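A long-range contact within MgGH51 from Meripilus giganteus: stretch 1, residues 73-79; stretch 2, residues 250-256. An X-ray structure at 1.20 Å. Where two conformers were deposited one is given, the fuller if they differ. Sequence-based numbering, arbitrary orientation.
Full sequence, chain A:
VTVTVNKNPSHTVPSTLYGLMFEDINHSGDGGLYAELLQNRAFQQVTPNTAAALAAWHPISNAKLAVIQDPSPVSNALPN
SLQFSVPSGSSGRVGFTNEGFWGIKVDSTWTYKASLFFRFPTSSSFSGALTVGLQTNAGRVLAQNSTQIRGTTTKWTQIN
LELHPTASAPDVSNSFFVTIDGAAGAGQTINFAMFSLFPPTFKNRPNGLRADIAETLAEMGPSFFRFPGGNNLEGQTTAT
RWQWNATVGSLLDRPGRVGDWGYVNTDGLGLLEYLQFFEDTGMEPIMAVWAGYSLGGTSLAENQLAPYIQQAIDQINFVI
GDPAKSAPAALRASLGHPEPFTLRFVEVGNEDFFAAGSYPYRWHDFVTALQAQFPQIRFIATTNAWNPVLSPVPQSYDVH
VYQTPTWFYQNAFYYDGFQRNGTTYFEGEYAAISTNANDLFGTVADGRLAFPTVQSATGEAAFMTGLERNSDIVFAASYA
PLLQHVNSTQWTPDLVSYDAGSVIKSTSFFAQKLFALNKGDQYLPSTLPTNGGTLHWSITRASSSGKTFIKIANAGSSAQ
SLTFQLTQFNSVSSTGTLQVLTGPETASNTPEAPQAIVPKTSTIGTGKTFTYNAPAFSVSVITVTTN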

# COMPACT_ATOMS: atom_id res chain seq x y z
N PRO A 73 30.85 -0.52 12.58
CA PRO A 73 29.50 -0.97 12.28
C PRO A 73 29.48 -2.11 11.27
O PRO A 73 30.40 -2.32 10.50
N VAL A 74 28.36 -2.84 11.25
CA VAL A 74 28.20 -3.94 10.31
C VAL A 74 28.31 -3.47 8.87
O VAL A 74 28.86 -4.15 8.03
N SER A 75 27.79 -2.30 8.61
CA SER A 75 27.91 -1.57 7.35
C SER A 75 27.77 -0.10 7.64
O SER A 75 27.12 0.29 8.62
N ASN A 76 28.34 0.76 6.78
CA ASN A 76 28.19 2.19 7.05
C ASN A 76 26.74 2.62 6.81
O ASN A 76 26.36 3.69 7.32
N ALA A 77 25.93 1.85 6.10
CA ALA A 77 24.49 2.16 5.94
C ALA A 77 23.72 1.88 7.24
O ALA A 77 22.60 2.38 7.35
N LEU A 78 24.29 1.10 8.14
CA LEU A 78 23.68 0.66 9.40
C LEU A 78 24.64 0.97 10.53
O LEU A 78 25.21 0.05 11.16
N PRO A 79 24.80 2.27 10.87
CA PRO A 79 25.85 2.64 11.82
C PRO A 79 25.57 2.29 13.28
O PRO A 79 26.50 2.36 14.09
N SER A 250 21.40 -5.26 -1.27
CA SER A 250 21.41 -5.90 0.04
C SER A 250 20.77 -5.05 1.10
O SER A 250 20.96 -3.83 1.10
N LEU A 251 20.09 -5.69 2.05
CA LEU A 251 19.58 -4.92 3.21
C LEU A 251 20.72 -4.26 3.97
O LEU A 251 20.51 -3.21 4.61
N LEU A 252 21.92 -4.81 3.87
CA LEU A 252 23.09 -4.18 4.55
C LEU A 252 23.40 -2.79 4.00
O LEU A 252 24.09 -2.05 4.67
N ASP A 253 22.93 -2.48 2.79
CA ASP A 253 23.22 -1.21 2.11
C ASP A 253 22.01 -0.27 2.09
O ASP A 253 22.07 0.72 1.35
N ARG A 254 20.93 -0.57 2.78
CA ARG A 254 19.72 0.28 2.75
C ARG A 254 19.67 1.09 4.06
O ARG A 254 19.38 0.52 5.12
N PRO A 255 19.97 2.41 4.03
CA PRO A 255 20.05 3.15 5.28
C PRO A 255 18.73 3.43 5.95
O PRO A 255 18.70 3.77 7.16
N GLY A 256 17.62 3.31 5.22
CA GLY A 256 16.33 3.74 5.73
C GLY A 256 16.18 5.23 5.71
O GLY A 256 17.16 5.95 5.46

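The contact is small and is organised around a single direct hydrogen bond. Ser75 opens a type I beta turn that closes at Leu78, and its CA-to-CB bond points toward the other stretch. With chi1 in the p well (72°), OG of Ser75 donates to the backbone O of Leu252 at 2.7 Å. A short hydroxyl side chain suits this place: the backbones are near enough, with CB of Ser75 4.4 Å from CB of Leu252, for a one-atom reach from CB to meet the Leu252 carbonyl. OG of Ser75 also accepts a weak hydrogen bond from N of Leu78 at 3.2 Å, so the hydroxyl serves the turn as well as the contact.

The CA-to-CB bond of Ala77 also points toward stretch 2. Its methyl lies against backbone, with CB of Ala77 3.4 Å from O of Leu252 and 3.7 Å from C of Asp253; a side chain this small lets the two stretches come close, and CA of Ala77 is 4.6 Å from CA of Pro255. Beside it, CA of Pro255 makes a CA-H...O contact of 3.4 Å with O of Ala77, while the proline ring, C-gamma endo, brings CD of Pro255 to 4.4 Å from CB of Ala77.

Leu252 and Leu78, with Val74, form a further apolar patch. Leu252 leaves its backbone sideways, but chi1 and chi2, both m (-76° and -75°), carry its end nearer: CD1 of Leu252 reaches CG2 of Val74 (chi1 p) at 3.9 Å and CD1 of Leu78 at 4.3 Å. Leu78, in the common m,t rotamer, also starts sideways and extends inward, placing CD2 of Leu78 3.8 Å from O of Arg254. Leu251 shares the m,t rotamer, yet its end leads away.

Two waters complete the polar bridging. One donates to O of Ala77 and O of Pro255, both at 2.7 Å. The other accepts from N of Ala77 at 3.1 Å and donates to OD1 of Asp253 at 3.0 Å, linking the carboxylate of Asp253, whose CA-to-CB bond points away but whose end comes nearer, to the turn.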

# COMPACT_ATOMS: atom_id res chain seq x y z
CB PRO A 73 28.83 0.28 11.74
CG PRO A 73 29.96 1.01 11.04
CD PRO A 73 31.15 0.81 11.99
CB VAL A 74 26.90 -4.72 10.60
CG1 VAL A 74 25.62 -3.98 10.18
CG2 VAL A 74 26.95 -6.10 9.93
CB SER A 75 26.83 -2.04 6.40
OG SER A 75 25.58 -1.54 6.87
CB ASN A 76 29.17 3.03 6.29
CG ASN A 76 30.53 3.10 6.95
OD1 ASN A 76 31.04 4.26 7.18
ND2 ASN A 76 31.15 2.00 7.18
CB ALA A 77 23.89 1.37 4.80
CB LEU A 78 23.30 -0.84 9.34
CG LEU A 78 22.28 -1.20 8.23
CD1 LEU A 78 22.10 -2.72 8.21
CD2 LEU A 78 20.94 -0.49 8.44
CB PRO A 79 25.91 4.17 11.65
CG PRO A 79 24.51 4.55 11.19
CD PRO A 79 24.17 3.43 10.25
CB SER A 250 22.85 -6.18 0.43
OG SER A 250 22.89 -6.74 1.74
CB LEU A 251 18.76 -5.84 4.13
CG LEU A 251 17.55 -6.50 3.51
CD1 LEU A 251 16.80 -7.26 4.55
CD2 LEU A 251 16.65 -5.51 2.79
CB LEU A 252 24.32 -5.09 4.45
CG LEU A 252 24.32 -6.29 5.39
CD1 LEU A 252 24.61 -5.91 6.79
CD2 LEU A 252 23.16 -7.15 5.25
CB ASP A 253 23.77 -1.52 0.71
CG ASP A 253 25.08 -2.27 0.80
OD1 ASP A 253 25.94 -1.87 1.59
OD2 ASP A 253 25.22 -3.30 0.11
CB ARG A 254 18.47 -0.53 2.55
CG ARG A 254 18.46 -1.36 1.25
CD ARG A 254 17.13 -2.02 1.03
NE ARG A 254 17.18 -3.02 -0.04
CZ ARG A 254 16.11 -3.70 -0.49
NH1 ARG A 254 14.88 -3.37 -0.05
NH2 ARG A 254 16.25 -4.70 -1.35
CB PRO A 255 20.75 4.46 4.86
CG PRO A 255 20.35 4.62 3.38
CD PRO A 255 20.42 3.20 2.89
O HOH W 1 21.02 4.20 8.51
O HOH W 2 26.86 0.11 3.69